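Long-range contacts in hypothetical protein (Legionella pneumophila subsp. pneumophila, PDB 4KH9), which is of unknown function but belongs to the three-domain DUF4785 family and binds calcium ions: residues E85-P91 / K135-K141; G70-T76 / Q122-I127; E23-W29 / Q314-Q320. One frame throughout, in Å; residues are numbered along the deposited sequence.

Interaction 1. Residues E85-P91 / K135-K141; sequences ELLIKTP and KFILKSK
Two partners grip the ammonium of Lys-141: Lys-141 NZ makes a salt bridge with Glu-85 OE1 at 2.8 Å and donates to a water that in turn donates to Leu-86 O. The carboxylate oxygen is met on its anti side, 20° out of the carboxylate plane. A lysine suits the site because its long chain, bent at chi3 (-66°), passes Lys-141 CE across Leu-87 CD2 at 3.7 Å before the charge reaches the glutamate. From here the strands run antiparallel. Leu-87 and Lys-139 form one hydrogen-bonded pair, with Leu-87 N 2.7 Å from Lys-139 O, and Lys-89 with Ile-137 forms the next. At the far end Pro-91 CD sits over the centre of the Phe-136 ring, 3.7 Å from its centroid. This CH-pi contact suits proline, whose CD hydrogens are next to the electron-withdrawing ring nitrogen. Apolar Leu-86, Ile-88 and Leu-138 share the buried face, where Leu-86 CB lies 4.1 Å from Leu-138 CD1; the other face, with Lys-89 and Lys-139, is partly exposed. Strands 62-65 and 95-97 flank the pair in a four-stranded antiparallel sheet of the N-terminal DUF4785 domain, while helix 55-60 and strand 72-77 pack against Leu-86 and Leu-138.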
loop_
_atom_site.group_PDB
_atom_site.type_symbol
_atom_site.label_atom_id
_atom_site.label_comp_id
_atom_site.label_asym_id
_atom_site.label_seq_id
_atom_site.Cartn_x
_atom_site.Cartn_y
_atom_site.Cartn_z
ATOM N N GLU A 85 13.668 -14.554 27.653
ATOM C CA GLU A 85 12.656 -14.489 28.723
ATOM C C GLU A 85 12.497 -13.017 29.019
ATOM O O GLU A 85 13.511 -12.322 29.172
ATOM C CB GLU A 85 13.078 -15.291 29.965
ATOM C CG GLU A 85 12.465 -16.672 30.059
ATOM C CD GLU A 85 12.913 -17.466 31.274
ATOM O OE1 GLU A 85 13.044 -16.876 32.373
ATOM O OE2 GLU A 85 13.097 -18.696 31.132
ATOM N N LEU A 86 11.273 -12.511 29.004
ATOM C CA LEU A 86 11.069 -11.091 29.105
ATOM C C LEU A 86 10.449 -10.643 30.414
ATOM O O LEU A 86 9.632 -11.336 31.013
ATOM C CB LEU A 86 10.166 -10.613 27.927
ATOM C CG LEU A 86 10.769 -10.781 26.485
ATOM C CD1 LEU A 86 9.701 -10.606 25.423
ATOM C CD2 LEU A 86 11.948 -9.819 26.209
ATOM N N LEU A 87 10.814 -9.421 30.807
ATOM C CA LEU A 87 10.287 -8.722 31.978
ATOM C C LEU A 87 9.603 -7.444 31.521
ATOM O O LEU A 87 9.930 -6.910 30.451
ATOM C CB LEU A 87 11.401 -8.395 32.996
ATOM C CG LEU A 87 12.235 -9.563 33.534
ATOM C CD1 LEU A 87 13.497 -9.056 34.230
ATOM C CD2 LEU A 87 11.421 -10.437 34.478
ATOM N N ILE A 88 8.697 -6.938 32.335
ATOM C CA ILE A 88 8.039 -5.678 32.032
ATOM C C ILE A 88 7.907 -4.852 33.336
ATOM O O ILE A 88 7.475 -5.341 34.387
ATOM C CB ILE A 88 6.678 -5.851 31.291
ATOM C CG1 ILE A 88 6.151 -4.498 30.731
ATOM C CG2 ILE A 88 5.649 -6.636 32.123
ATOM C CD1 ILE A 88 5.006 -4.600 29.647
ATOM N N LYS A 89 8.287 -3.596 33.227
ATOM C CA LYS A 89 8.185 -2.635 34.303
ATOM C C LYS A 89 6.947 -1.791 34.013
ATOM O O LYS A 89 6.816 -1.232 32.934
ATOM C CB LYS A 89 9.483 -1.824 34.388
ATOM C CG LYS A 89 9.721 -1.148 35.730
ATOM C CD LYS A 89 11.072 -0.460 35.715
ATOM C CE LYS A 89 11.490 0.021 37.087
ATOM N NZ LYS A 89 12.821 0.690 37.060
ATOM N N THR A 90 6.006 -1.752 34.953
ATOM C CA THR A 90 4.763 -0.996 34.768
ATOM C C THR A 90 5.030 0.510 34.948
ATOM O O THR A 90 6.124 0.866 35.412
ATOM C CB THR A 90 3.700 -1.504 35.775
ATOM O OG1 THR A 90 4.133 -1.178 37.112
ATOM C CG2 THR A 90 3.448 -2.996 35.642
ATOM N N PRO A 91 4.062 1.413 34.639
ATOM C CA PRO A 91 4.308 2.842 34.871
ATOM C C PRO A 91 4.535 3.169 36.372
ATOM O O PRO A 91 5.116 4.209 36.654
ATOM C CB PRO A 91 3.038 3.506 34.316
ATOM C CG PRO A 91 2.458 2.486 33.337
ATOM C CD PRO A 91 2.713 1.206 34.061
ATOM N N LYS A 135 4.030 4.705 30.562
ATOM C CA LYS A 135 5.319 4.221 30.106
ATOM C C LYS A 135 5.656 2.893 30.782
ATOM O O LYS A 135 5.878 2.820 31.993
ATOM C CB LYS A 135 6.409 5.284 30.337
ATOM C CG LYS A 135 7.833 4.825 30.068
ATOM C CD LYS A 135 8.817 5.904 30.518
ATOM C CE LYS A 135 10.156 5.325 30.919
ATOM N NZ LYS A 135 11.140 6.383 31.284
ATOM N N PHE A 136 5.630 1.833 29.972
ATOM C CA PHE A 136 6.019 0.488 30.353
ATOM C C PHE A 136 7.425 0.296 29.805
ATOM O O PHE A 136 7.778 0.924 28.805
ATOM C CB PHE A 136 5.039 -0.573 29.834
ATOM C CG PHE A 136 3.646 -0.593 30.410
ATOM C CD1 PHE A 136 2.698 0.339 30.007
ATOM C CD2 PHE A 136 3.263 -1.580 31.311
ATOM C CE1 PHE A 136 1.397 0.309 30.526
ATOM C CE2 PHE A 136 1.961 -1.616 31.825
ATOM C CZ PHE A 136 1.026 -0.683 31.415
ATOM N N ILE A 137 8.232 -0.510 30.473
ATOM C CA ILE A 137 9.581 -0.799 30.023
ATOM C C ILE A 137 9.689 -2.318 29.829
ATOM O O ILE A 137 9.497 -3.082 30.768
ATOM C CB ILE A 137 10.675 -0.238 30.982
ATOM C CG1 ILE A 137 10.521 1.299 31.145
ATOM C CG2 ILE A 137 12.114 -0.638 30.481
ATOM C CD1 ILE A 137 11.544 1.987 32.072
ATOM N N LEU A 138 9.939 -2.740 28.590
ATOM C CA LEU A 138 10.135 -4.136 28.242
ATOM C C LEU A 138 11.611 -4.414 28.314
ATOM O O LEU A 138 12.401 -3.650 27.760
ATOM C CB LEU A 138 9.568 -4.431 26.850
ATOM C CG LEU A 138 9.611 -5.907 26.373
ATOM C CD1 LEU A 138 8.676 -6.831 27.219
ATOM C CD2 LEU A 138 9.293 -5.989 24.872
ATOM N N LYS A 139 11.991 -5.468 29.007
ATOM C CA LYS A 139 13.401 -5.776 29.199
ATOM C C LYS A 139 13.632 -7.281 29.097
ATOM O O LYS A 139 12.765 -8.100 29.426
ATOM C CB LYS A 139 13.850 -5.250 30.592
ATOM C CG LYS A 139 15.360 -5.257 30.873
ATOM C CD LYS A 139 15.654 -5.130 32.369
ATOM C CE LYS A 139 16.015 -3.733 32.815
ATOM N NZ LYS A 139 17.410 -3.371 32.440
ATOM N N SER A 140 14.818 -7.625 28.650
ATOM C CA SER A 140 15.287 -8.994 28.582
ATOM C C SER A 140 15.782 -9.401 29.963
ATOM O O SER A 140 16.364 -8.582 30.667
ATOM C CB SER A 140 16.407 -9.082 27.554
ATOM O OG SER A 140 16.637 -10.438 27.251
ATOM N N LYS A 141 15.568 -10.648 30.357
ATOM C CA LYS A 141 16.030 -11.150 31.655
ATOM C C LYS A 141 17.565 -11.393 31.570
ATOM O O LYS A 141 18.305 -11.120 32.520
ATOM C CB LYS A 141 15.237 -12.422 32.009
ATOM C CG LYS A 141 15.358 -12.874 33.453
ATOM C CD LYS A 141 14.412 -14.047 33.776
ATOM C CE LYS A 141 12.936 -13.693 33.713
ATOM N NZ LYS A 141 12.045 -14.845 34.018
HETATM O O HOH W 1 9.647 -13.808 32.318
#

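Interaction 2. Residues G70-T76 / Q122-I127; sequences GAVVRIT and QAMLQI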
loop_
_atom_site.group_PDB
_atom_site.type_symbol
_atom_site.label_atom_id
_atom_site.label_comp_id
_atom_site.label_asym_id
_atom_site.label_seq_id
_atom_site.Cartn_x
_atom_site.Cartn_y
_atom_site.Cartn_z
ATOM N N GLY A 70 -5.382 -1.617 28.582
ATOM C CA GLY A 70 -5.652 -2.755 27.714
ATOM C C GLY A 70 -5.041 -2.721 26.338
ATOM O O GLY A 70 -5.609 -3.296 25.402
ATOM N N ALA A 71 -3.831 -2.133 26.205
ATOM C CA ALA A 71 -3.132 -2.152 24.939
ATOM C C ALA A 71 -2.674 -3.567 24.616
ATOM O O ALA A 71 -2.440 -4.371 25.530
ATOM C CB ALA A 71 -1.939 -1.204 24.960
ATOM N N VAL A 72 -2.562 -3.879 23.320
ATOM C CA VAL A 72 -2.128 -5.210 22.882
ATOM C C VAL A 72 -0.682 -5.100 22.349
ATOM O O VAL A 72 -0.385 -4.213 21.565
ATOM C CB VAL A 72 -3.108 -5.788 21.846
ATOM C CG1 VAL A 72 -2.645 -7.163 21.367
ATOM C CG2 VAL A 72 -4.546 -5.880 22.435
ATOM N N VAL A 73 0.210 -5.949 22.855
ATOM C CA VAL A 73 1.644 -5.926 22.528
ATOM C C VAL A 73 2.064 -7.262 21.887
ATOM O O VAL A 73 1.716 -8.332 22.387
ATOM C CB VAL A 73 2.493 -5.597 23.783
ATOM C CG1 VAL A 73 3.996 -5.563 23.466
ATOM C CG2 VAL A 73 2.050 -4.264 24.407
ATOM N N ARG A 74 2.821 -7.165 20.769
ATOM C CA ARG A 74 3.341 -8.326 20.055
ATOM C C ARG A 74 4.851 -8.182 19.842
ATOM O O ARG A 74 5.315 -7.157 19.349
ATOM C CB ARG A 74 2.608 -8.520 18.715
ATOM C CG ARG A 74 3.040 -9.782 17.948
ATOM C CD ARG A 74 2.193 -10.086 16.736
ATOM N NE ARG A 74 2.188 -9.015 15.734
ATOM C CZ ARG A 74 1.159 -8.198 15.508
ATOM N NH1 ARG A 74 0.052 -8.294 16.233
ATOM N NH2 ARG A 74 1.239 -7.268 14.564
ATOM N N ILE A 75 5.608 -9.217 20.205
ATOM C CA ILE A 75 7.063 -9.247 20.037
ATOM C C ILE A 75 7.416 -10.489 19.212
ATOM O O ILE A 75 7.148 -11.603 19.661
ATOM C CB ILE A 75 7.756 -9.248 21.420
ATOM C CG1 ILE A 75 7.307 -8.047 22.280
ATOM C CG2 ILE A 75 9.303 -9.376 21.300
ATOM C CD1 ILE A 75 6.932 -8.483 23.734
ATOM N N THR A 76 7.973 -10.300 18.005
ATOM C CA THR A 76 8.354 -11.408 17.112
ATOM C C THR A 76 9.830 -11.265 16.735
ATOM O O THR A 76 10.284 -10.151 16.473
ATOM C CB THR A 76 7.456 -11.491 15.850
ATOM O OG1 THR A 76 7.664 -10.341 15.042
ATOM C CG2 THR A 76 5.965 -11.601 16.185
ATOM N N GLN A 122 7.550 -16.640 20.179
ATOM C CA GLN A 122 6.769 -15.397 20.066
ATOM C C GLN A 122 6.198 -14.989 21.439
ATOM O O GLN A 122 6.094 -15.838 22.331
ATOM C CB GLN A 122 5.627 -15.599 19.051
ATOM C CG GLN A 122 4.971 -14.315 18.556
ATOM C CD GLN A 122 3.817 -14.595 17.626
ATOM O OE1 GLN A 122 3.952 -15.276 16.600
ATOM N NE2 GLN A 122 2.660 -14.033 17.940
ATOM N N ALA A 123 5.850 -13.693 21.606
ATOM C CA ALA A 123 5.209 -13.166 22.806
ATOM C C ALA A 123 4.146 -12.148 22.424
ATOM O O ALA A 123 4.442 -11.156 21.763
ATOM C CB ALA A 123 6.224 -12.552 23.752
HETATM N N MSE A 124 2.890 -12.432 22.795
HETATM C CA MSE A 124 1.753 -11.541 22.552
HETATM C C MSE A 124 0.897 -11.468 23.813
HETATM O O MSE A 124 0.654 -12.489 24.446
HETATM C CB MSE A 124 0.915 -11.981 21.342
HETATM C CG MSE A 124 -0.205 -10.973 20.987
HETATM SE SE MSE A 124 -1.105 -11.422 19.324
HETATM C CE MSE A 124 -2.201 -9.833 18.984
ATOM N N LEU A 125 0.436 -10.268 24.168
ATOM C CA LEU A 125 -0.384 -10.111 25.350
ATOM C C LEU A 125 -1.219 -8.866 25.294
ATOM O O LEU A 125 -0.870 -7.877 24.658
ATOM C CB LEU A 125 0.472 -10.083 26.666
ATOM C CG LEU A 125 1.188 -8.771 27.027
ATOM C CD1 LEU A 125 1.326 -8.624 28.534
ATOM C CD2 LEU A 125 2.551 -8.630 26.300
ATOM N N GLN A 126 -2.303 -8.904 26.039
ATOM C CA GLN A 126 -3.078 -7.705 26.269
ATOM C C GLN A 126 -2.802 -7.322 27.715
ATOM O O GLN A 126 -2.964 -8.152 28.612
ATOM C CB GLN A 126 -4.560 -7.897 25.960
ATOM C CG GLN A 126 -5.323 -6.588 26.152
ATOM C CD GLN A 126 -6.768 -6.672 25.720
ATOM O OE1 GLN A 126 -7.477 -7.683 25.938
ATOM N NE2 GLN A 126 -7.245 -5.578 25.167
ATOM N N ILE A 127 -2.388 -6.088 27.934
ATOM C CA ILE A 127 -2.047 -5.606 29.274
ATOM C C ILE A 127 -3.326 -5.526 30.106
ATOM O O ILE A 127 -4.331 -4.979 29.625
ATOM C CB ILE A 127 -1.281 -4.247 29.247
ATOM C CG1 ILE A 127 -0.028 -4.347 28.362
ATOM C CG2 ILE A 127 -0.913 -3.813 30.683
ATOM C CD1 ILE A 127 0.675 -2.977 28.074
#
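Gln-126 passes obliquely over Val-72 to reach the backbone of Gly-70, its chain extended as far as the amide. Gln-126 CB starts the run 4.1 Å from Val-72 CG2. Gln-126 CG then lies 3.4 Å from Gly-70 O, and CD passes the same valine methyl. At the tip, Gln-126 NE2 donates to Gly-70 O at 2.8 Å, the oxygen lying close to the amide plane and the N-H...O angle being 159°. Gly-70 has a positive phi (72°), which glycine takes easily, and the side-chain bond ties its backbone, just before the strand, to the partner strand. Strand 123-126 is the outermost strand of a four-stranded antiparallel sheet of the N-terminal domain, paired with 72-77 through Val-73 with Leu-125 and Ile-75 with Ala-123; strand 150-156 lies beyond 72-77. On the Gln-126 face, Met-124, deposited as selenomethionine, extends until its CE touches Val-72 CG1 at 3.6 Å, supplying slender apolar reach. The opposite face is buried and wholly aliphatic, with small Ala-123 leaving room for Ile-75. There Leu-125 turns CG between its backbone N and carbonyl carbon (chi1 79°), which brings Leu-125 CD2 to 3.9 Å from Val-73 CB, and Ile-127 CD1 meets Val-73 CG2 at 4.1 Å.

Interaction 3. Residues E23-W29 / Q314-Q320; sequences ENLHDKW and QTSQRAQ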
loop_
_atom_site.group_PDB
_atom_site.type_symbol
_atom_site.label_atom_id
_atom_site.label_comp_id
_atom_site.label_asym_id
_atom_site.label_seq_id
_atom_site.Cartn_x
_atom_site.Cartn_y
_atom_site.Cartn_z
ATOM N N GLU A 23 0.652 -15.435 -27.817
ATOM C CA GLU A 23 -0.612 -15.635 -28.510
ATOM C C GLU A 23 -1.352 -14.325 -28.707
ATOM O O GLU A 23 -1.511 -13.545 -27.767
ATOM C CB GLU A 23 -1.498 -16.624 -27.750
ATOM C CG GLU A 23 -2.531 -17.287 -28.639
ATOM C CD GLU A 23 -3.304 -18.425 -28.009
ATOM O OE1 GLU A 23 -3.480 -18.412 -26.768
ATOM O OE2 GLU A 23 -3.824 -19.274 -28.770
ATOM N N ASN A 24 -1.807 -14.095 -29.938
ATOM C CA ASN A 24 -2.615 -12.931 -30.264
ATOM C C ASN A 24 -4.058 -13.325 -29.974
ATOM O O ASN A 24 -4.599 -14.179 -30.677
ATOM C CB ASN A 24 -2.382 -12.477 -31.726
ATOM C CG ASN A 24 -3.042 -11.171 -32.084
ATOM O OD1 ASN A 24 -4.148 -10.858 -31.652
ATOM N ND2 ASN A 24 -2.406 -10.403 -32.943
ATOM N N LEU A 25 -4.648 -12.779 -28.898
ATOM C CA LEU A 25 -6.001 -13.144 -28.490
ATOM C C LEU A 25 -6.927 -11.966 -28.377
ATOM O O LEU A 25 -6.564 -10.914 -27.849
ATOM C CB LEU A 25 -5.987 -13.869 -27.134
ATOM C CG LEU A 25 -5.248 -15.189 -27.091
ATOM C CD1 LEU A 25 -4.791 -15.513 -25.672
ATOM C CD2 LEU A 25 -6.066 -16.314 -27.737
ATOM N N HIS A 26 -8.152 -12.179 -28.815
ATOM C CA HIS A 26 -9.217 -11.202 -28.710
ATOM C C HIS A 26 -10.358 -11.811 -27.919
ATOM O O HIS A 26 -10.800 -12.921 -28.211
ATOM C CB HIS A 26 -9.682 -10.723 -30.080
ATOM C CG HIS A 26 -10.623 -9.568 -29.985
ATOM N ND1 HIS A 26 -11.974 -9.757 -29.737
ATOM C CD2 HIS A 26 -10.373 -8.242 -30.072
ATOM C CE1 HIS A 26 -12.496 -8.547 -29.707
ATOM N NE2 HIS A 26 -11.571 -7.606 -29.913
ATOM N N ASP A 27 -10.799 -11.095 -26.897
ATOM C CA ASP A 27 -11.908 -11.476 -26.041
ATOM C C ASP A 27 -12.897 -10.363 -25.966
ATOM O O ASP A 27 -12.558 -9.204 -26.197
ATOM C CB ASP A 27 -11.433 -11.841 -24.621
ATOM C CG ASP A 27 -10.598 -13.088 -24.552
ATOM O OD1 ASP A 27 -11.171 -14.192 -24.698
ATOM O OD2 ASP A 27 -9.390 -12.971 -24.283
ATOM N N LYS A 28 -14.125 -10.736 -25.653
ATOM C CA LYS A 28 -15.295 -9.903 -25.467
ATOM C C LYS A 28 -16.115 -10.488 -24.343
ATOM O O LYS A 28 -16.164 -11.715 -24.180
ATOM C CB LYS A 28 -16.144 -9.821 -26.757
ATOM C CG LYS A 28 -15.536 -9.028 -27.918
ATOM C CD LYS A 28 -16.439 -8.942 -29.173
ATOM C CE LYS A 28 -16.332 -10.159 -30.061
ATOM N NZ LYS A 28 -17.000 -9.953 -31.374
ATOM N N TRP A 29 -16.759 -9.635 -23.561
ATOM C CA TRP A 29 -17.640 -10.109 -22.507
ATOM C C TRP A 29 -18.708 -9.086 -22.242
ATOM O O TRP A 29 -18.496 -7.884 -22.425
ATOM C CB TRP A 29 -16.892 -10.490 -21.202
ATOM C CG TRP A 29 -16.037 -9.425 -20.586
ATOM C CD1 TRP A 29 -16.413 -8.522 -19.634
ATOM C CD2 TRP A 29 -14.624 -9.247 -20.774
ATOM N NE1 TRP A 29 -15.331 -7.761 -19.247
ATOM C CE2 TRP A 29 -14.217 -8.193 -19.927
ATOM C CE3 TRP A 29 -13.664 -9.857 -21.604
ATOM C CZ2 TRP A 29 -12.884 -7.755 -19.866
ATOM C CZ3 TRP A 29 -12.346 -9.418 -21.549
ATOM C CH2 TRP A 29 -11.974 -8.360 -20.708
ATOM N N GLN A 314 -20.767 -3.873 -23.858
ATOM C CA GLN A 314 -19.770 -4.936 -23.962
ATOM C C GLN A 314 -18.355 -4.428 -23.715
ATOM O O GLN A 314 -18.041 -3.269 -24.009
ATOM C CB GLN A 314 -19.848 -5.516 -25.394
ATOM C CG GLN A 314 -19.147 -6.850 -25.603
ATOM C CD GLN A 314 -19.294 -7.383 -27.004
ATOM O OE1 GLN A 314 -19.199 -6.659 -28.011
ATOM N NE2 GLN A 314 -19.507 -8.677 -27.089
ATOM N N THR A 315 -17.497 -5.316 -23.213
ATOM C CA THR A 315 -16.076 -5.055 -23.045
ATOM C C THR A 315 -15.327 -5.893 -24.075
ATOM O O THR A 315 -15.714 -7.037 -24.320
ATOM C CB THR A 315 -15.597 -5.338 -21.597
ATOM O OG1 THR A 315 -16.394 -4.597 -20.690
ATOM C CG2 THR A 315 -14.134 -4.959 -21.366
ATOM N N SER A 316 -14.264 -5.320 -24.662
ATOM C CA SER A 316 -13.406 -5.978 -25.648
ATOM C C SER A 316 -11.970 -5.892 -25.196
ATOM O O SER A 316 -11.583 -4.885 -24.618
ATOM C CB SER A 316 -13.575 -5.338 -27.023
ATOM O OG SER A 316 -12.614 -5.809 -27.954
ATOM N N GLN A 317 -11.196 -6.945 -25.440
ATOM C CA GLN A 317 -9.811 -6.979 -25.039
ATOM C C GLN A 317 -8.937 -7.656 -26.099
ATOM O O GLN A 317 -9.175 -8.807 -26.451
ATOM C CB GLN A 317 -9.665 -7.696 -23.686
ATOM C CG GLN A 317 -8.241 -7.683 -23.179
ATOM C CD GLN A 317 -8.137 -8.236 -21.792
ATOM O OE1 GLN A 317 -8.229 -7.492 -20.818
ATOM N NE2 GLN A 317 -7.968 -9.541 -21.674
ATOM N N ARG A 318 -7.896 -6.944 -26.545
ATOM C CA ARG A 318 -6.888 -7.440 -27.482
ATOM C C ARG A 318 -5.572 -7.608 -26.740
ATOM O O ARG A 318 -5.005 -6.618 -26.288
ATOM C CB ARG A 318 -6.729 -6.470 -28.682
ATOM C CG ARG A 318 -5.548 -6.789 -29.644
ATOM C CD ARG A 318 -5.734 -8.042 -30.506
ATOM N NE ARG A 318 -6.889 -7.914 -31.399
ATOM C CZ ARG A 318 -7.294 -8.834 -32.264
ATOM N NH1 ARG A 318 -6.624 -9.968 -32.397
ATOM N NH2 ARG A 318 -8.373 -8.627 -33.000
ATOM N N ALA A 319 -5.099 -8.840 -26.602
ATOM C CA ALA A 319 -3.831 -9.153 -25.924
ATOM C C ALA A 319 -2.858 -9.788 -26.912
ATOM O O ALA A 319 -3.216 -10.722 -27.623
ATOM C CB ALA A 319 -4.077 -10.076 -24.733
ATOM N N GLN A 320 -1.652 -9.228 -27.020
ATOM C CA GLN A 320 -0.622 -9.740 -27.919
ATOM C C GLN A 320 0.771 -9.395 -27.409
ATOM O O GLN A 320 0.914 -8.584 -26.494
ATOM C CB GLN A 320 -0.808 -9.236 -29.367
ATOM C CG GLN A 320 -0.934 -7.740 -29.577
ATOM C CD GLN A 320 -1.383 -7.483 -30.993
ATOM O OE1 GLN A 320 -2.583 -7.325 -31.274
ATOM N NE2 GLN A 320 -0.443 -7.480 -31.926
HETATM O O HOH W 2 -7.785 -10.873 -24.664
HETATM O O HOH W 3 -15.107 -5.447 -17.575
#
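This is an antiparallel edge pairing: strand 25-29, from near the N terminus, completes one sheet of the C-terminal E-set domain by lying along strand 312-322. Leu-25 with Ala-319, Asp-27 with Gln-317 and Trp-29 with Thr-315 are its hydrogen-bonded pairs, each bonded in both directions. Among the side chains, Arg-318 NH1 donates to Asn-24 OD1 at 2.7 Å; the acceptor lies near the guanidinium plane, although the two planar groups are turned 84° apart. His-26 CB sits over the centre of that guanidinium, 3.7 Å from Arg-318 CZ, and Arg-318 NE bonds to Gln-330 O, so the guanidinium has two hydrogen-bond partners, with His-26 packed over one face. Trp-29 takes chi1 near 56°, which swings its indole back over Thr-315. Thr-315 CB stands over the five-membered ring, 3.6 Å from its centroid, and Thr-315 CG2 lies 3.4 Å from Trp-29 CZ2. The beta-branched threonine presents a compact wall for the ring, while Trp-29 NE1 donates to a water at 2.9 Å. Farther along the indole, Gln-317 CB touches Trp-29 CH2 at 3.8 Å. Asp-27 is a calcium ligand in a crystal structure of this protein, but no calcium is bound to it here. On the sheet face that carries His-26 and Lys-28, Lys-28 CB rests 3.6 Å from Gln-314 NE2, and both residues reach Asp-334, the lysine by a salt bridge. Strand 293-302 continues the sheet beyond 312-322, and strand 325-333, of the domain's other sheet, packs against Gln-314, Ser-316 and Gln-320.

Overall arrangement
Starting from the N terminus, the chain first lays down 23-29, whose partner 314-320 comes almost 300 residues later; interaction 3 therefore spans most of the chain, and both other contacts fall within that span. Next come 70-76 and 85-91, then 122-127, which closes interaction 2, and 135-141, which closes interaction 1. These two loops cross, since their segments alternate. They belong to separate sheets of the N-terminal domain that pack face to face, with Ile-75 meeting Leu-86 and Leu-138, and Ile-127 meeting Phe-136. Interaction 3 lies across the molecule, its nearest atoms about 37 Å from interaction 2, and fastens the N-terminal region to the C-terminal domain.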